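Long-range contact in Udp-n-acetylglucosamine pyrophosphorylase (Trypanosoma brucei, PDB 4BQH), which probably catalyses the formation of UDP-N-acetylglucosamine and diphosphate from UTP and N-acetylglucosamine 1-phosphate: residues A[297-311]-A[352-366]. Numbering follows the deposited sequence.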
loop_
_atom_site.group_PDB
_atom_site.type_symbol
_atom_site.label_atom_id
_atom_site.label_comp_id
_atom_site.label_asym_id
_atom_site.label_seq_id
_atom_site.Cartn_x
_atom_site.Cartn_y
_atom_site.Cartn_z
ATOM N N ALA A 297 -3.179 6.860 15.270
ATOM C CA ALA A 297 -4.423 7.325 14.657
ATOM C C ALA A 297 -5.536 7.430 15.699
ATOM O O ALA A 297 -6.275 8.404 15.725
ATOM C CB ALA A 297 -4.850 6.396 13.528
ATOM N N ILE A 298 -5.619 6.422 16.563
ATOM C CA ILE A 298 -6.692 6.367 17.559
ATOM C C ILE A 298 -6.554 7.505 18.577
ATOM O O ILE A 298 -7.537 8.228 18.852
ATOM C CB ILE A 298 -6.737 5.000 18.243
ATOM C CG1 ILE A 298 -7.267 3.960 17.238
ATOM C CG2 ILE A 298 -7.655 5.042 19.478
ATOM C CD1 ILE A 298 -7.092 2.513 17.651
ATOM N N GLU A 299 -5.348 7.668 19.116
ATOM C CA GLU A 299 -5.115 8.670 20.171
ATOM C C GLU A 299 -5.211 10.087 19.633
ATOM O O GLU A 299 -5.648 11.003 20.367
ATOM C CB GLU A 299 -3.785 8.386 20.905
ATOM C CG GLU A 299 -3.823 7.076 21.716
ATOM C CD GLU A 299 -4.856 7.070 22.859
ATOM O OE1 GLU A 299 -5.095 8.111 23.490
ATOM O OE2 GLU A 299 -5.456 6.015 23.112
ATOM N N GLU A 300 -4.895 10.278 18.340
ATOM C CA GLU A 300 -5.016 11.604 17.690
ATOM C C GLU A 300 -6.428 11.928 17.192
ATOM O O GLU A 300 -6.716 13.071 16.829
ATOM C CB GLU A 300 -4.027 11.728 16.507
ATOM C CG GLU A 300 -2.557 11.696 16.951
ATOM C CD GLU A 300 -2.123 12.903 17.802
ATOM O OE1 GLU A 300 -2.568 14.042 17.545
ATOM O OE2 GLU A 300 -1.310 12.721 18.722
ATOM N N GLU A 301 -7.300 10.923 17.207
ATOM C CA GLU A 301 -8.628 10.987 16.590
ATOM C C GLU A 301 -8.487 11.393 15.107
ATOM O O GLU A 301 -9.270 12.187 14.589
ATOM C CB GLU A 301 -9.571 11.934 17.369
ATOM C CG GLU A 301 -9.770 11.524 18.824
ATOM C CD GLU A 301 -10.445 12.609 19.637
ATOM O OE1 GLU A 301 -11.686 12.701 19.582
ATOM O OE2 GLU A 301 -9.729 13.366 20.324
ATOM N N ALA A 302 -7.493 10.809 14.433
ATOM C CA ALA A 302 -7.216 11.105 13.029
ATOM C C ALA A 302 -8.115 10.272 12.115
ATOM O O ALA A 302 -8.462 9.113 12.443
ATOM C CB ALA A 302 -5.755 10.832 12.725
ATOM N N HIS A 303 -8.520 10.874 11.002
ATOM C CA HIS A 303 -9.194 10.148 9.916
ATOM C C HIS A 303 -8.208 9.709 8.844
ATOM O O HIS A 303 -8.448 8.750 8.115
ATOM C CB HIS A 303 -10.301 11.008 9.326
ATOM C CG HIS A 303 -11.525 11.082 10.208
ATOM N ND1 HIS A 303 -12.378 10.034 10.359
ATOM C CD2 HIS A 303 -12.021 12.123 11.002
ATOM C CE1 HIS A 303 -13.368 10.383 11.224
ATOM N NE2 HIS A 303 -13.158 11.674 11.604
ATOM N N VAL A 304 -7.085 10.418 8.742
ATOM C CA VAL A 304 -5.971 10.006 7.855
ATOM C C VAL A 304 -4.656 10.178 8.604
ATOM O O VAL A 304 -4.402 11.265 9.142
ATOM C CB VAL A 304 -5.907 10.858 6.566
ATOM C CG1 VAL A 304 -4.612 10.541 5.784
ATOM C CG2 VAL A 304 -7.131 10.594 5.699
ATOM N N VAL A 305 -3.822 9.132 8.623
ATOM C CA VAL A 305 -2.428 9.273 9.036
ATOM C C VAL A 305 -1.573 8.802 7.874
ATOM O O VAL A 305 -1.855 7.746 7.293
ATOM C CB VAL A 305 -2.080 8.424 10.282
ATOM C CG1 VAL A 305 -0.675 8.751 10.743
ATOM C CG2 VAL A 305 -3.055 8.719 11.423
ATOM N N VAL A 306 -0.568 9.607 7.507
ATOM C CA VAL A 306 0.382 9.190 6.476
ATOM C C VAL A 306 1.742 8.921 7.097
ATOM O O VAL A 306 2.196 9.635 8.041
ATOM C CB VAL A 306 0.525 10.222 5.330
ATOM C CG1 VAL A 306 -0.845 10.445 4.668
ATOM C CG2 VAL A 306 1.089 11.542 5.852
ATOM N N LYS A 307 2.400 7.884 6.585
ATOM C CA LYS A 307 3.809 7.706 6.930
ATOM C C LYS A 307 4.689 8.390 5.904
ATOM O O LYS A 307 4.439 8.312 4.703
ATOM C CB LYS A 307 4.192 6.226 6.971
ATOM C CG LYS A 307 3.865 5.584 8.300
ATOM C CD LYS A 307 4.387 4.147 8.273
ATOM C CE LYS A 307 4.134 3.479 9.609
ATOM N NZ LYS A 307 4.375 2.002 9.516
ATOM N N THR A 308 5.741 9.029 6.386
ATOM C CA THR A 308 6.655 9.789 5.523
ATOM C C THR A 308 8.069 9.529 6.004
ATOM O O THR A 308 8.259 9.078 7.134
ATOM C CB THR A 308 6.373 11.297 5.608
ATOM O OG1 THR A 308 6.454 11.728 6.978
ATOM C CG2 THR A 308 4.956 11.586 5.090
ATOM N N CYS A 309 9.050 9.816 5.155
ATOM C CA CYS A 309 10.464 9.665 5.515
ATOM C C CYS A 309 11.221 10.951 5.140
ATOM O O CYS A 309 10.848 11.617 4.173
ATOM C CB CYS A 309 11.071 8.492 4.717
ATOM S SG CYS A 309 10.359 6.903 5.209
ATOM N N PRO A 310 12.306 11.279 5.865
ATOM C CA PRO A 310 13.167 12.360 5.380
ATOM C C PRO A 310 13.665 12.067 3.945
ATOM O O PRO A 310 13.887 10.901 3.588
ATOM C CB PRO A 310 14.363 12.350 6.354
ATOM C CG PRO A 310 13.958 11.492 7.512
ATOM C CD PRO A 310 12.849 10.598 7.059
ATOM N N LYS A 311 13.846 13.095 3.130
ATOM C CA LYS A 311 14.424 12.897 1.793
ATOM C C LYS A 311 15.878 12.442 1.902
ATOM O O LYS A 311 16.575 12.829 2.832
ATOM C CB LYS A 311 14.350 14.171 0.936
ATOM C CG LYS A 311 12.918 14.668 0.728
ATOM C CD LYS A 311 12.649 15.125 -0.696
ATOM C CE LYS A 311 13.736 16.006 -1.280
ATOM N NZ LYS A 311 13.478 16.462 -2.672
ATOM N N PHE A 352 11.166 21.109 3.312
ATOM C CA PHE A 352 10.162 20.140 2.840
ATOM C C PHE A 352 10.784 18.768 2.918
ATOM O O PHE A 352 11.480 18.340 2.006
ATOM C CB PHE A 352 9.756 20.447 1.409
ATOM C CG PHE A 352 8.936 21.704 1.263
ATOM C CD1 PHE A 352 7.543 21.648 1.345
ATOM C CD2 PHE A 352 9.551 22.933 1.019
ATOM C CE1 PHE A 352 6.773 22.801 1.193
ATOM C CE2 PHE A 352 8.783 24.091 0.873
ATOM C CZ PHE A 352 7.398 24.022 0.959
ATOM N N ASN A 353 10.538 18.081 4.030
ATOM C CA ASN A 353 11.315 16.887 4.354
ATOM C C ASN A 353 10.438 15.696 4.751
ATOM O O ASN A 353 10.896 14.769 5.407
ATOM C CB ASN A 353 12.302 17.225 5.491
ATOM C CG ASN A 353 13.465 16.246 5.560
ATOM O OD1 ASN A 353 13.933 15.744 4.531
ATOM N ND2 ASN A 353 13.961 16.011 6.769
ATOM N N CYS A 354 9.167 15.719 4.350
ATOM C CA CYS A 354 8.283 14.559 4.623
ATOM C C CYS A 354 7.939 13.906 3.301
ATOM O O CYS A 354 6.941 14.255 2.672
ATOM C CB CYS A 354 7.016 14.992 5.368
ATOM S SG CYS A 354 7.364 15.638 7.024
ATOM N N ALA A 355 8.802 12.996 2.857
ATOM C CA ALA A 355 8.589 12.305 1.569
ATOM C C ALA A 355 7.506 11.225 1.642
ATOM O O ALA A 355 7.436 10.440 2.596
ATOM C CB ALA A 355 9.907 11.705 1.076
ATOM N N ASN A 356 6.672 11.192 0.604
ATOM C CA ASN A 356 5.578 10.260 0.494
ATOM C C ASN A 356 6.068 8.836 0.192
ATOM O O ASN A 356 6.615 8.594 -0.873
ATOM C CB ASN A 356 4.630 10.753 -0.614
ATOM C CG ASN A 356 3.447 9.833 -0.804
ATOM O OD1 ASN A 356 3.006 9.177 0.142
ATOM N ND2 ASN A 356 2.932 9.773 -2.024
ATOM N N ILE A 357 5.852 7.895 1.119
ATOM C CA ILE A 357 6.198 6.484 0.862
ATOM C C ILE A 357 4.942 5.613 0.599
ATOM O O ILE A 357 4.999 4.376 0.631
ATOM C CB ILE A 357 7.113 5.881 1.958
ATOM C CG1 ILE A 357 6.423 5.865 3.331
ATOM C CG2 ILE A 357 8.437 6.657 2.027
ATOM C CD1 ILE A 357 6.974 4.802 4.265
ATOM N N SER A 358 3.824 6.268 0.303
ATOM C CA SER A 358 2.562 5.602 -0.051
ATOM C C SER A 358 2.167 4.563 0.995
ATOM O O SER A 358 1.848 3.413 0.670
ATOM C CB SER A 358 2.612 4.982 -1.457
ATOM O OG SER A 358 3.061 5.968 -2.355
ATOM N N SER A 359 2.188 4.981 2.252
ATOM C CA SER A 359 1.766 4.129 3.341
ATOM C C SER A 359 0.794 4.956 4.193
ATOM O O SER A 359 1.200 5.949 4.800
ATOM C CB SER A 359 2.976 3.717 4.165
ATOM O OG SER A 359 2.558 2.921 5.257
ATOM N N ASN A 360 -0.477 4.556 4.209
ATOM C CA ASN A 360 -1.543 5.364 4.811
ATOM C C ASN A 360 -2.412 4.550 5.745
ATOM O O ASN A 360 -2.564 3.337 5.580
ATOM C CB ASN A 360 -2.505 5.968 3.768
ATOM C CG ASN A 360 -1.817 6.734 2.650
ATOM O OD1 ASN A 360 -0.774 7.389 2.817
ATOM N ND2 ASN A 360 -2.455 6.721 1.515
ATOM N N LEU A 361 -2.992 5.232 6.725
ATOM C CA LEU A 361 -3.991 4.596 7.573
ATOM C C LEU A 361 -5.209 5.502 7.563
ATOM O O LEU A 361 -5.115 6.669 7.933
ATOM C CB LEU A 361 -3.426 4.419 8.986
ATOM C CG LEU A 361 -4.332 3.679 9.962
ATOM C CD1 LEU A 361 -4.443 2.209 9.601
ATOM C CD2 LEU A 361 -3.743 3.772 11.344
ATOM N N CYS A 362 -6.353 4.987 7.121
ATOM C CA CYS A 362 -7.532 5.820 6.987
ATOM C C CYS A 362 -8.681 5.243 7.792
ATOM O O CYS A 362 -8.846 4.025 7.833
ATOM C CB CYS A 362 -7.968 5.876 5.530
ATOM S SG CYS A 362 -6.715 6.614 4.458
ATOM N N SER A 363 -9.492 6.115 8.399
ATOM C CA SER A 363 -10.723 5.644 9.031
ATOM C C SER A 363 -11.681 5.097 7.965
ATOM O O SER A 363 -11.657 5.501 6.791
ATOM C CB SER A 363 -11.425 6.777 9.797
ATOM O OG SER A 363 -11.936 7.752 8.900
ATOM N N LEU A 364 -12.565 4.212 8.377
ATOM C CA LEU A 364 -13.580 3.741 7.447
ATOM C C LEU A 364 -14.520 4.883 7.044
ATOM O O LEU A 364 -14.949 4.958 5.896
ATOM C CB LEU A 364 -14.362 2.550 8.026
ATOM C CG LEU A 364 -15.060 1.740 6.917
ATOM C CD1 LEU A 364 -14.067 0.974 6.049
ATOM C CD2 LEU A 364 -16.053 0.752 7.513
ATOM N N HIS A 365 -14.802 5.796 7.968
ATOM C CA HIS A 365 -15.555 7.009 7.632
ATOM C C HIS A 365 -14.886 7.786 6.522
ATOM O O HIS A 365 -15.567 8.207 5.568
ATOM C CB HIS A 365 -15.715 7.927 8.848
ATOM C CG HIS A 365 -16.703 9.064 8.634
ATOM N ND1 HIS A 365 -17.007 9.947 9.601
ATOM C CD2 HIS A 365 -17.493 9.405 7.537
ATOM C CE1 HIS A 365 -17.911 10.838 9.136
ATOM N NE2 HIS A 365 -18.201 10.516 7.878
ATOM N N PHE A 366 -13.563 7.989 6.627
ATOM C CA PHE A 366 -12.853 8.674 5.530
ATOM C C PHE A 366 -12.967 7.903 4.215
ATOM O O PHE A 366 -13.183 8.513 3.162
ATOM C CB PHE A 366 -11.371 8.961 5.850
ATOM C CG PHE A 366 -10.644 9.616 4.705
ATOM C CD1 PHE A 366 -10.831 10.963 4.438
ATOM C CD2 PHE A 366 -9.845 8.868 3.833
ATOM C CE1 PHE A 366 -10.211 11.559 3.339
ATOM C CE2 PHE A 366 -9.197 9.487 2.760
ATOM C CZ PHE A 366 -9.380 10.831 2.525
HETATM O O HOH W 1 2.493 7.964 2.807
HETATM O O HOH W 2 3.349 0.812 7.266
HETATM O O HOH W 3 16.516 15.077 4.288
#
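Two antiparallel strands of the central mixed sheet meet here, Val305 pairing with Leu361 through hydrogen bonds from Val305 N to Leu361 O (2.9 Å) and from Leu361 N to Val305 O. The axes of strands 304-309 and 359-363 run at 172°, and strand 423-427 lies along the other edge of 304-309, parallel to it. Beyond Lys307 N, which donates to Ser359 O, the partner chain bends at Ser358, and the preceding strand 355-357 takes over the pairing: Ala355 N donates to Cys309 O and Cys309 N to Ala355 O. At the corner, Asn356 OD1 accepts from Ser358 N in an Asx turn, and a water links Lys307 O, Asn356 OD1 and Ser359 N. Ile357 lies against strand 304-309 at the bend: its CG1 rests 3.4 Å from Lys307 O, while CG2 meets Cys309 SG at 3.7 Å. The extended Lys307 chain passes Ser359 OG and carries NZ to salt bridges with Glu433 and Asp290; a second water joins NZ to that hydroxyl.

At the far end, Ser363 is the N-cap of helix 364-374. With chi1 at 68°, its OG sits between its own backbone N and carbonyl carbon, accepts from Phe366 N (2.8 Å) and shares a hydrogen bond with His303 ND1 (2.7 Å), in the ring plane at its edge. His303 NE2 is hydrogen-bonded to Asp414 OD1, so both ring nitrogens are held and the ring's rotation is fixed. Val304 CG2 stands over the centre of the Phe366 ring, 3.6 Å from its centroid, a CH-pi contact. On the Val305 side of the sheet, Leu361 CD2 touches Ala297 CB of helix 291-300, at 3.6 Å. At the opposite end Asn353 OD1 accepts from Lys311 N, the donor well above the amide plane. One strand, 359-363, antiparallel to both neighbours (304-309 and 275-280) in an otherwise mostly parallel, helix-flanked sheet is characteristic of the GT-A-like fold of the UDPGP family.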